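Local coordinates for dimeric protein of unknown function and ferredoxin-like fold (Bacteroides fragilis, PDB 3FMB), which is of unknown function but forms a dimer of ferredoxin-like subunits belonging to the stress-responsive A/B barrel family, at residues M20-V25 against Y79-N84; A54-I59 against A92-H97. All blocks are in the same frame, centred on the assembly; numbering follows the deposited sequence. Where two conformers were deposited one is given.

Contact 1 (M20-V25 against Y79-N84); sequences MVKHIV and YSEFDN. With SO4 (sulfate ion), chain C.
Val21 and Phe82 form a hydrogen-bonded pair of antiparallel strands 21-25 and 79-82, whose axes approach to 4.7 Å, with 153° between their directions; His23 and Ser80 make the next such pair. Val21 N reaches Phe82 O at 2.8 Å, and Phe82 N returns the bond to Val21 O. Just before the strand, the CA-H of Met20 points at Asp83 O, and its selenomethionine chain, bent at chi3 (67°), brings CE back beside Phe82 O. Strands 21-29 and 76-82 are the inner two of the four-stranded ferredoxin-like sheet. On the face meeting the second subunit, the extended Lys22 slants past Tyr79, and NZ donates to Tyr79 OH at 2.9 Å. Tyr79 OH gives a weak bond to Glu81 OE2, and Ile24 CD1 meets the tyrosine ring edge at CD1, 3.8 Å off. Helix 85-93 covers the other face, Val88 touching Val21, His23 and Phe82. With chi1 at 65°, Ser80 OG lies between backbone N and carbonyl carbon, turned to donate to His23 O at 2.8 Å, reinforcing the weak bond from Ser80 N; OG also lies at the imidazole edge, in plane. His23 CB meets the Phe82 ring edge at CE1, 3.9 Å away. His23 NE2 points straight at O1 of a sulfate, probably from the crystallisation liquor and also bonded by Arg111; ND1 is bonded to Asp115. Lys22, salt-bridged to Glu63 of the second subunit, and Tyr79, stacked on its counterpart there, thus carry the interface; the ammonium probably polarises the phenol, whereas bonds at both nitrogens fix His23's ring rotation.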
# COMPACT_ATOMS: atom_id res chain seq x y z
N MSE A 20 -3.09 15.83 6.20
CA MSE A 20 -3.23 14.58 6.91
C MSE A 20 -2.21 13.58 6.36
O MSE A 20 -1.42 13.92 5.49
CB MSE A 20 -4.68 14.08 6.77
CG MSE A 20 -5.71 14.86 7.60
SE MSE A 20 -7.52 14.18 7.32
CE MSE A 20 -7.30 12.36 8.17
N VAL A 21 -2.24 12.36 6.89
CA VAL A 21 -1.28 11.31 6.53
C VAL A 21 -1.99 10.00 6.18
O VAL A 21 -2.88 9.56 6.90
CB VAL A 21 -0.25 11.08 7.68
CG1 VAL A 21 0.53 9.81 7.47
CG2 VAL A 21 0.67 12.31 7.80
N LYS A 22 -1.59 9.40 5.06
CA LYS A 22 -1.93 8.03 4.74
C LYS A 22 -0.80 7.10 5.17
O LYS A 22 0.36 7.33 4.83
CB LYS A 22 -2.24 7.86 3.25
CG LYS A 22 -3.43 8.73 2.80
CD LYS A 22 -4.06 8.25 1.51
CE LYS A 22 -5.15 9.18 1.01
NZ LYS A 22 -5.80 8.58 -0.20
N HIS A 23 -1.17 6.06 5.91
CA HIS A 23 -0.24 5.06 6.43
C HIS A 23 -0.63 3.75 5.71
O HIS A 23 -1.73 3.19 5.95
CB HIS A 23 -0.42 4.92 7.96
CG HIS A 23 0.29 3.75 8.58
ND1 HIS A 23 1.66 3.61 8.57
CD2 HIS A 23 -0.19 2.67 9.24
CE1 HIS A 23 1.99 2.49 9.20
NE2 HIS A 23 0.88 1.88 9.59
N ILE A 24 0.22 3.32 4.79
CA ILE A 24 -0.09 2.13 3.98
C ILE A 24 0.97 1.09 4.26
O ILE A 24 2.18 1.35 4.15
CB ILE A 24 -0.12 2.44 2.47
CG1 ILE A 24 -1.17 3.53 2.18
CG2 ILE A 24 -0.35 1.11 1.65
CD1 ILE A 24 -1.52 3.65 0.67
N VAL A 25 0.52 -0.12 4.59
CA VAL A 25 1.45 -1.23 4.92
C VAL A 25 0.99 -2.47 4.15
O VAL A 25 -0.19 -2.80 4.14
CB VAL A 25 1.53 -1.57 6.47
CG1 VAL A 25 2.69 -2.59 6.74
CG2 VAL A 25 1.64 -0.30 7.33
N TYR A 79 -4.62 -0.15 4.87
CA TYR A 79 -4.77 1.19 4.37
C TYR A 79 -5.41 2.00 5.48
O TYR A 79 -6.46 1.63 6.00
CB TYR A 79 -5.65 1.18 3.12
CG TYR A 79 -6.02 2.56 2.64
CD1 TYR A 79 -5.13 3.30 1.83
CD2 TYR A 79 -7.21 3.17 3.05
CE1 TYR A 79 -5.45 4.60 1.42
CE2 TYR A 79 -7.52 4.48 2.63
CZ TYR A 79 -6.63 5.18 1.82
OH TYR A 79 -6.95 6.45 1.40
N SER A 80 -4.80 3.13 5.82
CA SER A 80 -5.28 3.91 6.94
C SER A 80 -4.95 5.39 6.80
O SER A 80 -4.05 5.77 6.04
CB SER A 80 -4.70 3.33 8.23
OG SER A 80 -3.31 3.48 8.26
N GLU A 81 -5.70 6.21 7.53
CA GLU A 81 -5.56 7.66 7.54
C GLU A 81 -5.48 8.17 8.98
O GLU A 81 -6.23 7.72 9.85
CB GLU A 81 -6.73 8.34 6.80
CG GLU A 81 -6.74 8.01 5.28
CD GLU A 81 -7.95 8.50 4.54
OE1 GLU A 81 -8.76 9.25 5.12
OE2 GLU A 81 -8.10 8.14 3.36
N PHE A 82 -4.59 9.14 9.19
CA PHE A 82 -4.37 9.81 10.49
C PHE A 82 -4.13 11.30 10.24
O PHE A 82 -3.85 11.71 9.11
CB PHE A 82 -3.15 9.22 11.22
CG PHE A 82 -3.26 7.75 11.53
CD1 PHE A 82 -2.86 6.79 10.60
CD2 PHE A 82 -3.74 7.33 12.77
CE1 PHE A 82 -2.97 5.41 10.91
CE2 PHE A 82 -3.87 6.00 13.08
CZ PHE A 82 -3.48 5.02 12.17
N ASP A 83 -4.20 12.09 11.29
CA ASP A 83 -3.95 13.53 11.16
C ASP A 83 -2.49 13.86 10.93
O ASP A 83 -2.17 14.84 10.25
CB ASP A 83 -4.40 14.26 12.42
CG ASP A 83 -5.90 14.25 12.58
OD1 ASP A 83 -6.64 13.96 11.61
OD2 ASP A 83 -6.34 14.55 13.69
N ASN A 84 -1.60 13.07 11.51
CA ASN A 84 -0.16 13.33 11.45
C ASN A 84 0.64 12.11 11.89
O ASN A 84 0.07 11.11 12.34
CB ASN A 84 0.15 14.54 12.35
CG ASN A 84 -0.32 14.34 13.75
OD1 ASN A 84 0.08 13.36 14.41
ND2 ASN A 84 -1.20 15.21 14.22
S SO4 C . 2.20 -0.89 11.29
O1 SO4 C . 0.74 -0.59 10.91
O2 SO4 C . 2.37 -1.24 12.70
O3 SO4 C . 3.14 0.22 11.00
O4 SO4 C . 2.69 -2.10 10.59

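Contact 2 (A54-I59 against A92-H97); sequences AKISVI and ATHPEH
Ile56 and His94 make the main apolar contact, their side chains approaching from opposite directions. Ile56 CG1 stands over the centre of the imidazole, 3.7 Å from the ring centroid and 4° off the normal, a CH-pi contact. Its CD1 continues across the same face to His94 CG at 3.6 Å and ends near His97 CB. On the opposite face of the imidazole lies Pro95 CD, offset toward the rim, so the ring is held between the isoleucine and its own neighbour in sequence. Beside this pair, Lys55 CB meets Glu96 CG at 4.1 Å as the two chains slant past each other. No hydrogen bond joins the two segments, and the bonds that shape the contact lie within each. His94 is at the N-cap of helix 95-102, and its ND1 accepts from Glu96 N at 3.1 Å, close to the ring plane, a capping bond that also holds the ring's rotation. His97 ND1 donates to Ala92 O at 2.8 Å, linking that helix back to the end of helix 85-93, while its CE1 lies near O2 of the sulfate that His23 bonds. Across from them, Ile59 N bonds to Ile56 O, closing a type I turn from Ile56 to Ile59. Ile56 also packs on Tyr91, and Leu52 touches Glu96 and His97. The arrangement is that of a connecting loop, between helix 35-50 and strand 61-66 of the ferredoxin-like fold, packed against a helix-helix junction through the flat face of a histidine N-cap.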
# COMPACT_ATOMS: atom_id res chain seq x y z
N ALA A 54 -12.70 1.54 17.57
CA ALA A 54 -13.44 1.70 18.83
C ALA A 54 -12.53 1.86 20.06
O ALA A 54 -12.97 2.41 21.09
CB ALA A 54 -14.37 0.53 19.03
N LYS A 55 -11.31 1.35 19.96
CA LYS A 55 -10.32 1.42 21.03
C LYS A 55 -9.36 2.60 20.83
O LYS A 55 -8.93 3.21 21.80
CB LYS A 55 -9.51 0.11 21.07
CG LYS A 55 -10.31 -1.15 21.40
CD LYS A 55 -11.15 -0.98 22.67
CE LYS A 55 -11.60 -2.31 23.27
NZ LYS A 55 -10.75 -2.72 24.43
N ILE A 56 -9.04 2.93 19.58
CA ILE A 56 -7.99 3.91 19.25
C ILE A 56 -8.58 5.09 18.48
O ILE A 56 -8.78 5.03 17.26
CB ILE A 56 -6.83 3.28 18.43
CG1 ILE A 56 -6.37 1.95 19.05
CG2 ILE A 56 -5.67 4.30 18.33
CD1 ILE A 56 -5.17 1.24 18.34
N SER A 57 -8.85 6.15 19.22
CA SER A 57 -9.62 7.28 18.68
C SER A 57 -8.87 8.04 17.59
O SER A 57 -9.51 8.65 16.73
CB SER A 57 -10.01 8.23 19.81
OG SER A 57 -8.88 8.93 20.28
N VAL A 58 -7.54 8.01 17.59
CA VAL A 58 -6.78 8.73 16.55
C VAL A 58 -6.89 8.11 15.14
O VAL A 58 -6.47 8.75 14.17
CB VAL A 58 -5.26 8.96 16.90
CG1 VAL A 58 -5.10 9.80 18.15
CG2 VAL A 58 -4.48 7.66 17.01
N ILE A 59 -7.41 6.89 15.00
CA ILE A 59 -7.62 6.31 13.67
C ILE A 59 -8.75 7.04 12.97
O ILE A 59 -9.88 7.07 13.47
CB ILE A 59 -7.99 4.79 13.69
CG1 ILE A 59 -6.88 3.96 14.37
CG2 ILE A 59 -8.25 4.26 12.24
CD1 ILE A 59 -7.34 2.47 14.71
N ALA A 92 0.57 2.85 16.40
CA ALA A 92 1.49 1.72 16.20
C ALA A 92 1.89 1.05 17.53
O ALA A 92 1.97 -0.18 17.65
CB ALA A 92 2.73 2.15 15.40
N THR A 93 2.09 1.88 18.54
CA THR A 93 2.52 1.45 19.89
C THR A 93 1.38 1.06 20.83
O THR A 93 1.62 0.57 21.94
CB THR A 93 3.37 2.54 20.56
OG1 THR A 93 2.64 3.79 20.57
CG2 THR A 93 4.68 2.73 19.80
N HIS A 94 0.14 1.31 20.40
CA HIS A 94 -1.02 1.08 21.25
C HIS A 94 -1.15 -0.44 21.53
O HIS A 94 -1.02 -1.22 20.61
CB HIS A 94 -2.29 1.62 20.59
CG HIS A 94 -3.49 1.63 21.49
ND1 HIS A 94 -4.17 0.49 21.85
CD2 HIS A 94 -4.17 2.66 22.04
CE1 HIS A 94 -5.20 0.82 22.60
NE2 HIS A 94 -5.21 2.12 22.75
N PRO A 95 -1.40 -0.83 22.78
CA PRO A 95 -1.44 -2.24 23.13
C PRO A 95 -2.38 -3.09 22.28
O PRO A 95 -2.07 -4.25 21.96
CB PRO A 95 -1.90 -2.22 24.59
CG PRO A 95 -1.41 -0.94 25.11
CD PRO A 95 -1.62 0.01 23.99
N GLU A 96 -3.52 -2.51 21.91
CA GLU A 96 -4.51 -3.20 21.09
C GLU A 96 -3.98 -3.42 19.67
O GLU A 96 -4.22 -4.46 19.06
CB GLU A 96 -5.81 -2.38 21.06
CG GLU A 96 -6.42 -2.17 22.43
CD GLU A 96 -6.69 -3.45 23.08
OE1 GLU A 96 -7.20 -4.34 22.38
OE2 GLU A 96 -6.36 -3.60 24.25
N HIS A 97 -3.25 -2.44 19.16
CA HIS A 97 -2.61 -2.60 17.87
C HIS A 97 -1.46 -3.63 17.92
O HIS A 97 -1.33 -4.49 17.02
CB HIS A 97 -2.08 -1.28 17.29
CG HIS A 97 -1.31 -1.52 16.04
ND1 HIS A 97 0.06 -1.50 16.00
CD2 HIS A 97 -1.72 -1.99 14.84
CE1 HIS A 97 0.46 -1.86 14.79
NE2 HIS A 97 -0.60 -2.20 14.08

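From the N terminus, residues 20-25 enter the sheet on strand 21-29; helix 35-50 and the loop carrying 54-59 follow, then strands 61-66 and 76-82. At 79-84 the chain returns beside its start, and contact 1 closes a loop that contains the first half of contact 2. Helix 85-93 then leads to 92-97, where contact 2 closes back on the 54-59 loop, so the two closures cross. Phe82 bridges them, its CD2 lying 3.4 Å from Val58 O, and the sulfate, probably from the crystallisation liquor, sits between His23 and His97. Contact 1 joins neighbouring strands, while contact 2 ties the loop before strand 61-66 to the junction of helices 85-93 and 95-102.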